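Extracellular solute-binding protein (Bordetella parapertussis, PDB 3PU5) probably captures a small solute, perhaps a polyamine, outside the cytoplasm for uptake by a membrane transporter. Local coordinates at residues 49-54 and 71-76; 145-150 and 189-194; 153-158 and 193-198. All coordinates share one frame; numbering follows the deposited sequence.

From the N terminus, contact 1 comes first and closes a 16-residue loop holding strand 62-65, so that the ends of helices 44-53 and 67-75 meet. It stands in series with the other two and about 11 Å, nearest atom to nearest atom, from contact 3. Contact 2 closes a longer excursion between strands 145-148 and 188-192. Contact 3 starts inside that excursion and ends on the same stretch, running a few residues further. They share Thr193 and Ala194, with centres about 7 Å apart. Contact 2 pairs the strands, and contact 3 joins the turns leading from them into helices 156-167 and 197-204.

Contact 1: residues 49-54 and 71-76; sequences LKILSS and YRLIRA
Leu49, whose side chain lies against Arg72, has its backbone carbonyl gripped twice by Ser53. The backbone N of Ser53 makes the ordinary helical bond to Leu49 O at 2.7 Å, while Ser53 OG reaches Leu49 O at 2.6 Å from the opposite face of the carbonyl plane. Serine suits this last turn of helix 44-53 because its short hydroxyl can fold back onto the chain. The axes of 49-53 and 71-75 run nearly parallel, 15° apart in direction and 10.0 Å at closest approach, and the strand between them in sequence, 62-65, gives both helices an apolar floor: Ile51 and Leu73 each touch Phe65. Branched aliphatics fill the seam of this alpha-beta-alpha unit. Ile51 and Leu73 cross at about a right angle, with Ile51 CG2 3.6 Å from Leu73 CD1. The other methyl, Leu73 CD2, meets Leu52 CG at 3.8 Å, and Leu52 CD2 touches Ala76 CB, where a small residue lets the leucine in as the helix ends. The chain of Arg72 bends at chi3 (68°), carrying NE toward Leu52 CD1, which also lies 3.7 Å from Arg72 NH2. Arginine thus brings NE and NH2 obliquely against the CD1 methyls of Leu52 and Leu49 while Asp69 pairs with its charge through NH1, and the cohesion between the helices is essentially apolar, with side-chain fit in place of directional bonds.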
# COMPACT_ATOMS: atom_id res chain seq x y z
N LEU A 49 3.25 19.50 3.23
CA LEU A 49 3.88 20.81 3.45
C LEU A 49 2.83 21.87 3.82
O LEU A 49 3.06 22.71 4.70
CB LEU A 49 4.70 21.27 2.24
CG LEU A 49 5.42 22.61 2.47
CD1 LEU A 49 6.37 22.51 3.66
CD2 LEU A 49 6.17 23.08 1.23
N LYS A 50 1.68 21.81 3.16
CA LYS A 50 0.62 22.76 3.45
C LYS A 50 0.17 22.64 4.90
O LYS A 50 -0.02 23.64 5.58
CB LYS A 50 -0.56 22.58 2.51
CG LYS A 50 -1.64 23.62 2.72
CD LYS A 50 -2.40 23.86 1.43
CE LYS A 50 -3.52 24.87 1.60
NZ LYS A 50 -4.23 25.01 0.31
N ILE A 51 0.01 21.41 5.37
CA ILE A 51 -0.37 21.18 6.76
C ILE A 51 0.76 21.58 7.70
O ILE A 51 0.53 22.19 8.74
CB ILE A 51 -0.75 19.72 7.03
CG1 ILE A 51 -2.06 19.36 6.32
CG2 ILE A 51 -0.87 19.49 8.53
CD1 ILE A 51 -2.24 17.86 6.10
N LEU A 52 1.99 21.24 7.32
CA LEU A 52 3.16 21.64 8.08
C LEU A 52 3.22 23.16 8.26
O LEU A 52 3.48 23.66 9.36
CB LEU A 52 4.42 21.18 7.35
CG LEU A 52 5.18 20.04 8.00
CD1 LEU A 52 6.07 19.35 6.97
CD2 LEU A 52 6.00 20.59 9.17
N SER A 53 2.99 23.87 7.16
CA SER A 53 3.17 25.32 7.10
C SER A 53 2.06 26.08 7.80
O SER A 53 2.19 27.27 8.07
CB SER A 53 3.20 25.78 5.65
OG SER A 53 4.16 25.07 4.90
N SER A 54 0.97 25.39 8.09
CA SER A 54 -0.23 26.07 8.54
C SER A 54 -0.03 26.81 9.86
O SER A 54 0.69 26.36 10.75
CB SER A 54 -1.40 25.10 8.66
OG SER A 54 -2.56 25.78 9.13
N TYR A 71 4.64 10.66 7.62
CA TYR A 71 5.64 10.53 8.67
C TYR A 71 6.23 11.89 9.01
O TYR A 71 6.68 12.12 10.12
CB TYR A 71 6.73 9.53 8.29
CG TYR A 71 7.40 8.89 9.49
CD1 TYR A 71 8.65 9.31 9.93
CD2 TYR A 71 6.76 7.87 10.19
CE1 TYR A 71 9.26 8.73 11.04
CE2 TYR A 71 7.36 7.28 11.29
CZ TYR A 71 8.60 7.72 11.71
OH TYR A 71 9.20 7.13 12.82
N ARG A 72 6.22 12.81 8.05
CA ARG A 72 6.68 14.18 8.30
C ARG A 72 5.81 14.85 9.36
O ARG A 72 6.31 15.52 10.28
CB ARG A 72 6.67 15.01 7.01
CG ARG A 72 7.63 14.53 5.94
CD ARG A 72 7.30 15.17 4.59
NE ARG A 72 7.56 16.60 4.57
CZ ARG A 72 7.28 17.40 3.55
NH1 ARG A 72 6.72 16.90 2.45
NH2 ARG A 72 7.56 18.70 3.61
N LEU A 73 4.50 14.68 9.22
CA LEU A 73 3.53 15.30 10.11
C LEU A 73 3.57 14.65 11.49
O LEU A 73 3.30 15.30 12.49
CB LEU A 73 2.13 15.17 9.53
CG LEU A 73 1.92 16.03 8.30
CD1 LEU A 73 0.43 16.18 8.04
CD2 LEU A 73 2.57 17.37 8.55
N ILE A 74 3.89 13.37 11.51
CA ILE A 74 4.11 12.67 12.77
C ILE A 74 5.27 13.28 13.53
O ILE A 74 5.17 13.58 14.71
CB ILE A 74 4.42 11.19 12.54
CG1 ILE A 74 3.14 10.43 12.23
CG2 ILE A 74 5.07 10.58 13.78
CD1 ILE A 74 2.20 10.38 13.41
N ARG A 75 6.39 13.46 12.82
CA ARG A 75 7.60 14.01 13.41
C ARG A 75 7.41 15.45 13.88
O ARG A 75 8.08 15.90 14.81
CB ARG A 75 8.75 13.93 12.41
CG ARG A 75 9.15 12.50 12.04
CD ARG A 75 9.59 11.74 13.28
NE ARG A 75 10.74 12.38 13.92
CZ ARG A 75 11.43 11.84 14.93
NH1 ARG A 75 11.09 10.65 15.41
NH2 ARG A 75 12.45 12.50 15.45
N ALA A 76 6.51 16.18 13.22
CA ALA A 76 6.26 17.58 13.56
C ALA A 76 5.04 17.80 14.46
O ALA A 76 4.62 18.94 14.66
CB ALA A 76 6.15 18.42 12.29

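Contact 2: residues 145-150 and 189-194; sequences VFFNNL and FKFFTA
Val145 and Phe189 open a ladder of four backbone hydrogen bonds between strands 145-148 and 188-192. Phe189 N gives to Val145 O at 3.0 Å, nearly in line with the carbonyl bond (173° at the oxygen). Phe147 bonds through both its N and its O: the N gives to Lys190 O, and the O accepts from Phe192 N at 2.9 Å. Asn149 N closes the series on Phe192 O, also at 2.9 Å. Phe147 O has a further, softer neighbour in Phe191 CA, a CA-H...O contact of 3.1 Å. That one residue bonds to the two flanking its bridge partner, Phe147 to Lys190 and Phe192 around Phe191, is the mark of a parallel pair, and the long connection through helices 156-167 and 174-184 makes it a beta-alpha-beta crossover with two helices in the link. The backbone of Phe146 also bonds to Ile209 of strand 209-213, linking the pair to its neighbour. Aromatic and apolar contacts sort by sheet face. On the face of Phe146, Asn148 and Phe192, the Phe192 ring lies beneath Asn148 CA, a CH-pi contact 3.8 Å from the ring centroid. Chi1 of 67° tucks Phe192 CG between its own backbone N and carbonyl carbon. The ring also meets Phe146, CD1 to Phe192 CD2 3.8 Å, with the ring planes at 73°. Bulky phenylalanines suit this face because helix 197-204 covers it, Leu201 and Leu202 packing on Phe146. On the other face Phe147 CB touches Phe191 CE2 at 4.0 Å, and the Phe191 ring makes an edge-to-face pair with Trp319 of helix 305-322.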
# COMPACT_ATOMS: atom_id res chain seq x y z
N VAL A 145 12.35 -12.62 -16.22
CA VAL A 145 11.95 -12.09 -14.92
C VAL A 145 12.05 -10.56 -14.94
O VAL A 145 12.96 -10.00 -15.55
CB VAL A 145 12.83 -12.70 -13.82
CG1 VAL A 145 12.39 -12.20 -12.45
CG2 VAL A 145 12.77 -14.24 -13.89
N PHE A 146 11.07 -9.89 -14.34
CA PHE A 146 11.12 -8.44 -14.15
C PHE A 146 11.13 -8.13 -12.66
O PHE A 146 10.80 -9.00 -11.85
CB PHE A 146 9.97 -7.71 -14.89
CG PHE A 146 8.59 -8.22 -14.53
CD1 PHE A 146 7.94 -7.77 -13.38
CD2 PHE A 146 7.93 -9.14 -15.35
CE1 PHE A 146 6.66 -8.24 -13.05
CE2 PHE A 146 6.66 -9.61 -15.03
CZ PHE A 146 6.02 -9.16 -13.88
N PHE A 147 11.54 -6.92 -12.27
CA PHE A 147 11.65 -6.57 -10.86
C PHE A 147 11.49 -5.06 -10.66
O PHE A 147 11.83 -4.29 -11.54
CB PHE A 147 13.00 -7.03 -10.29
CG PHE A 147 13.08 -6.98 -8.79
CD1 PHE A 147 13.50 -5.83 -8.14
CD2 PHE A 147 12.72 -8.09 -8.02
CE1 PHE A 147 13.55 -5.77 -6.75
CE2 PHE A 147 12.77 -8.04 -6.62
CZ PHE A 147 13.19 -6.88 -5.99
N ASN A 148 10.98 -4.65 -9.50
CA ASN A 148 10.77 -3.23 -9.19
C ASN A 148 12.07 -2.41 -9.27
O ASN A 148 13.06 -2.76 -8.63
CB ASN A 148 10.22 -3.05 -7.76
CG ASN A 148 9.09 -4.01 -7.42
OD1 ASN A 148 8.04 -3.59 -6.91
ND2 ASN A 148 9.31 -5.30 -7.64
N ASN A 149 12.06 -1.32 -10.03
CA ASN A 149 13.20 -0.41 -10.00
C ASN A 149 13.24 0.34 -8.68
O ASN A 149 12.26 1.01 -8.33
CB ASN A 149 13.16 0.59 -11.15
CG ASN A 149 14.42 1.45 -11.20
OD1 ASN A 149 14.35 2.66 -11.34
ND2 ASN A 149 15.57 0.81 -11.08
N LEU A 150 14.35 0.25 -7.95
CA LEU A 150 14.45 0.90 -6.63
C LEU A 150 14.13 2.40 -6.68
O LEU A 150 13.38 2.92 -5.85
CB LEU A 150 15.81 0.65 -5.97
CG LEU A 150 15.89 1.18 -4.54
CD1 LEU A 150 14.70 0.67 -3.73
CD2 LEU A 150 17.20 0.84 -3.84
N PHE A 189 15.24 -8.97 -17.12
CA PHE A 189 15.32 -8.24 -18.37
C PHE A 189 14.84 -6.78 -18.23
O PHE A 189 15.09 -5.94 -19.10
CB PHE A 189 14.52 -8.95 -19.48
CG PHE A 189 13.03 -8.84 -19.33
CD1 PHE A 189 12.33 -9.75 -18.57
CD2 PHE A 189 12.33 -7.82 -19.96
CE1 PHE A 189 10.96 -9.66 -18.43
CE2 PHE A 189 10.96 -7.72 -19.82
CZ PHE A 189 10.27 -8.64 -19.06
N LYS A 190 14.16 -6.48 -17.12
CA LYS A 190 13.61 -5.14 -16.94
C LYS A 190 13.40 -4.81 -15.48
O LYS A 190 12.79 -5.58 -14.73
CB LYS A 190 12.29 -5.01 -17.71
CG LYS A 190 11.59 -3.66 -17.53
CD LYS A 190 12.41 -2.52 -18.14
CE LYS A 190 11.54 -1.29 -18.32
NZ LYS A 190 12.34 -0.07 -18.68
N PHE A 191 13.93 -3.67 -15.07
CA PHE A 191 13.61 -3.09 -13.78
C PHE A 191 12.54 -2.04 -14.04
O PHE A 191 12.83 -0.96 -14.57
CB PHE A 191 14.85 -2.49 -13.12
CG PHE A 191 15.82 -3.52 -12.61
CD1 PHE A 191 16.95 -3.86 -13.34
CD2 PHE A 191 15.59 -4.17 -11.40
CE1 PHE A 191 17.84 -4.83 -12.87
CE2 PHE A 191 16.46 -5.12 -10.93
CZ PHE A 191 17.60 -5.45 -11.66
N PHE A 192 11.30 -2.36 -13.69
CA PHE A 192 10.18 -1.55 -14.13
C PHE A 192 9.96 -0.31 -13.28
O PHE A 192 10.34 -0.26 -12.12
CB PHE A 192 8.90 -2.40 -14.23
CG PHE A 192 8.38 -2.90 -12.91
CD1 PHE A 192 7.56 -2.11 -12.13
CD2 PHE A 192 8.69 -4.18 -12.46
CE1 PHE A 192 7.07 -2.57 -10.91
CE2 PHE A 192 8.20 -4.65 -11.26
CZ PHE A 192 7.40 -3.84 -10.48
N THR A 193 9.34 0.70 -13.89
CA THR A 193 9.28 2.02 -13.29
C THR A 193 7.86 2.51 -13.03
O THR A 193 7.67 3.61 -12.53
CB THR A 193 9.98 3.06 -14.19
OG1 THR A 193 9.33 3.06 -15.47
CG2 THR A 193 11.45 2.73 -14.38
N ALA A 194 6.85 1.72 -13.37
CA ALA A 194 5.47 2.12 -13.10
C ALA A 194 4.62 0.97 -12.55
O ALA A 194 4.89 -0.20 -12.83
CB ALA A 194 4.82 2.70 -14.35

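Contact 3: residues 153-158 and 193-198; sequences NVRGAE and TAFNDP
Thr193 presents its carbonyl to Val154, whose CG1 lies 3.8 Å from Thr193 O, and the backbone N of Thr193 gives to Asp197 OD2 at 3.0 Å. Ala194 N gives to the same oxygen at 2.9 Å, from above the carboxylate plane, so one aspartate oxygen gathers two successive amides. Ala194 also begins a type I turn, closed by Asp197 N on Ala194 O, and its small methyl points away from the other segment. Phe195, inside that turn, carries the contact. Chi1 of -73° sets its CG beside the backbone N, anti to the carbonyl carbon. The ring packs on the loop before helix 156-167. Val154 CG1 sits squarely over the centre of one face, a CH-pi contact 4.1 Å from the centroid and only 7° off the normal; a beta-branched valine offers a methyl for such a fit. Asn153 O approaches Phe195 CZ at 3.6 Å, and Arg155 CG lies at the ring edge. Trp213 also makes an edge-to-face pair with Phe195. Arg155 holds the N-cap position of helix 156-167, and its guanidinium leads away from the ring to Glu158, NH1 to OE2 2.9 Å. Asp197 and Pro198 lie near the beginning of helix 197-204, both resting on Phe192, as does Val154. Proline suits this early part of a helix, where a missing N-H costs little. The polar bonds thus stay within each segment and shape it, while across the gap the attraction is dispersive, a methyl on an aromatic face joining the turns ahead of two helices.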
# COMPACT_ATOMS: atom_id res chain seq x y z
N ASN A 153 9.93 4.57 -6.94
CA ASN A 153 8.81 4.63 -6.01
C ASN A 153 7.68 3.66 -6.39
O ASN A 153 6.50 4.04 -6.43
CB ASN A 153 8.26 6.06 -5.87
CG ASN A 153 7.21 6.18 -4.77
OD1 ASN A 153 7.49 5.92 -3.59
ND2 ASN A 153 5.99 6.57 -5.15
N VAL A 154 8.06 2.42 -6.69
CA VAL A 154 7.09 1.38 -6.99
C VAL A 154 7.26 0.21 -6.01
O VAL A 154 7.14 -0.96 -6.39
CB VAL A 154 7.16 0.92 -8.46
CG1 VAL A 154 6.52 1.96 -9.35
CG2 VAL A 154 8.60 0.67 -8.89
N ARG A 155 7.55 0.55 -4.76
CA ARG A 155 7.67 -0.41 -3.65
C ARG A 155 8.86 -1.36 -3.75
O ARG A 155 8.83 -2.46 -3.18
CB ARG A 155 6.37 -1.19 -3.44
CG ARG A 155 5.16 -0.33 -3.20
CD ARG A 155 5.34 0.54 -1.98
NE ARG A 155 4.19 1.40 -1.74
CZ ARG A 155 4.11 2.29 -0.76
NH1 ARG A 155 5.13 2.45 0.09
NH2 ARG A 155 3.02 3.03 -0.62
N GLY A 156 9.90 -0.95 -4.47
CA GLY A 156 11.11 -1.74 -4.55
C GLY A 156 11.76 -1.96 -3.19
O GLY A 156 12.16 -3.08 -2.86
N ALA A 157 11.88 -0.90 -2.41
CA ALA A 157 12.48 -1.01 -1.09
C ALA A 157 11.77 -2.06 -0.26
O ALA A 157 12.40 -2.81 0.47
CB ALA A 157 12.46 0.34 -0.37
N GLU A 158 10.44 -2.12 -0.39
CA GLU A 158 9.62 -3.06 0.37
C GLU A 158 9.91 -4.52 0.01
O GLU A 158 10.09 -5.36 0.90
CB GLU A 158 8.13 -2.76 0.18
CG GLU A 158 7.57 -1.57 0.99
CD GLU A 158 7.92 -0.20 0.41
OE1 GLU A 158 8.67 -0.12 -0.58
OE2 GLU A 158 7.42 0.82 0.97
N THR A 193 9.34 0.70 -13.89
CA THR A 193 9.28 2.02 -13.29
C THR A 193 7.86 2.51 -13.03
O THR A 193 7.67 3.61 -12.53
CB THR A 193 9.98 3.06 -14.19
OG1 THR A 193 9.33 3.06 -15.47
CG2 THR A 193 11.45 2.73 -14.38
N ALA A 194 6.85 1.72 -13.37
CA ALA A 194 5.47 2.12 -13.10
C ALA A 194 4.62 0.97 -12.55
O ALA A 194 4.89 -0.20 -12.83
CB ALA A 194 4.82 2.70 -14.35
N PHE A 195 3.60 1.32 -11.77
CA PHE A 195 2.70 0.33 -11.15
C PHE A 195 2.01 -0.61 -12.13
O PHE A 195 1.75 -1.77 -11.82
CB PHE A 195 1.66 1.05 -10.29
CG PHE A 195 2.22 1.61 -9.01
CD1 PHE A 195 2.74 0.76 -8.04
CD2 PHE A 195 2.22 2.97 -8.78
CE1 PHE A 195 3.25 1.28 -6.86
CE2 PHE A 195 2.73 3.49 -7.60
CZ PHE A 195 3.24 2.64 -6.64
N ASN A 196 1.72 -0.10 -13.33
CA ASN A 196 1.01 -0.87 -14.34
C ASN A 196 1.94 -1.81 -15.11
O ASN A 196 1.48 -2.64 -15.89
CB ASN A 196 0.29 0.10 -15.29
CG ASN A 196 -0.58 -0.61 -16.31
OD1 ASN A 196 -1.46 -1.40 -15.96
ND2 ASN A 196 -0.36 -0.31 -17.58
N ASP A 197 3.24 -1.69 -14.88
CA ASP A 197 4.23 -2.45 -15.64
C ASP A 197 4.13 -3.99 -15.52
O ASP A 197 4.20 -4.68 -16.53
CB ASP A 197 5.66 -1.97 -15.32
CG ASP A 197 6.00 -0.62 -15.97
OD1 ASP A 197 5.22 -0.17 -16.83
OD2 ASP A 197 7.04 -0.02 -15.62
N PRO A 198 3.99 -4.54 -14.30
CA PRO A 198 3.87 -6.00 -14.28
C PRO A 198 2.76 -6.56 -15.17
O PRO A 198 2.97 -7.54 -15.89
CB PRO A 198 3.58 -6.30 -12.80
CG PRO A 198 4.30 -5.21 -12.06
CD PRO A 198 4.14 -3.97 -12.95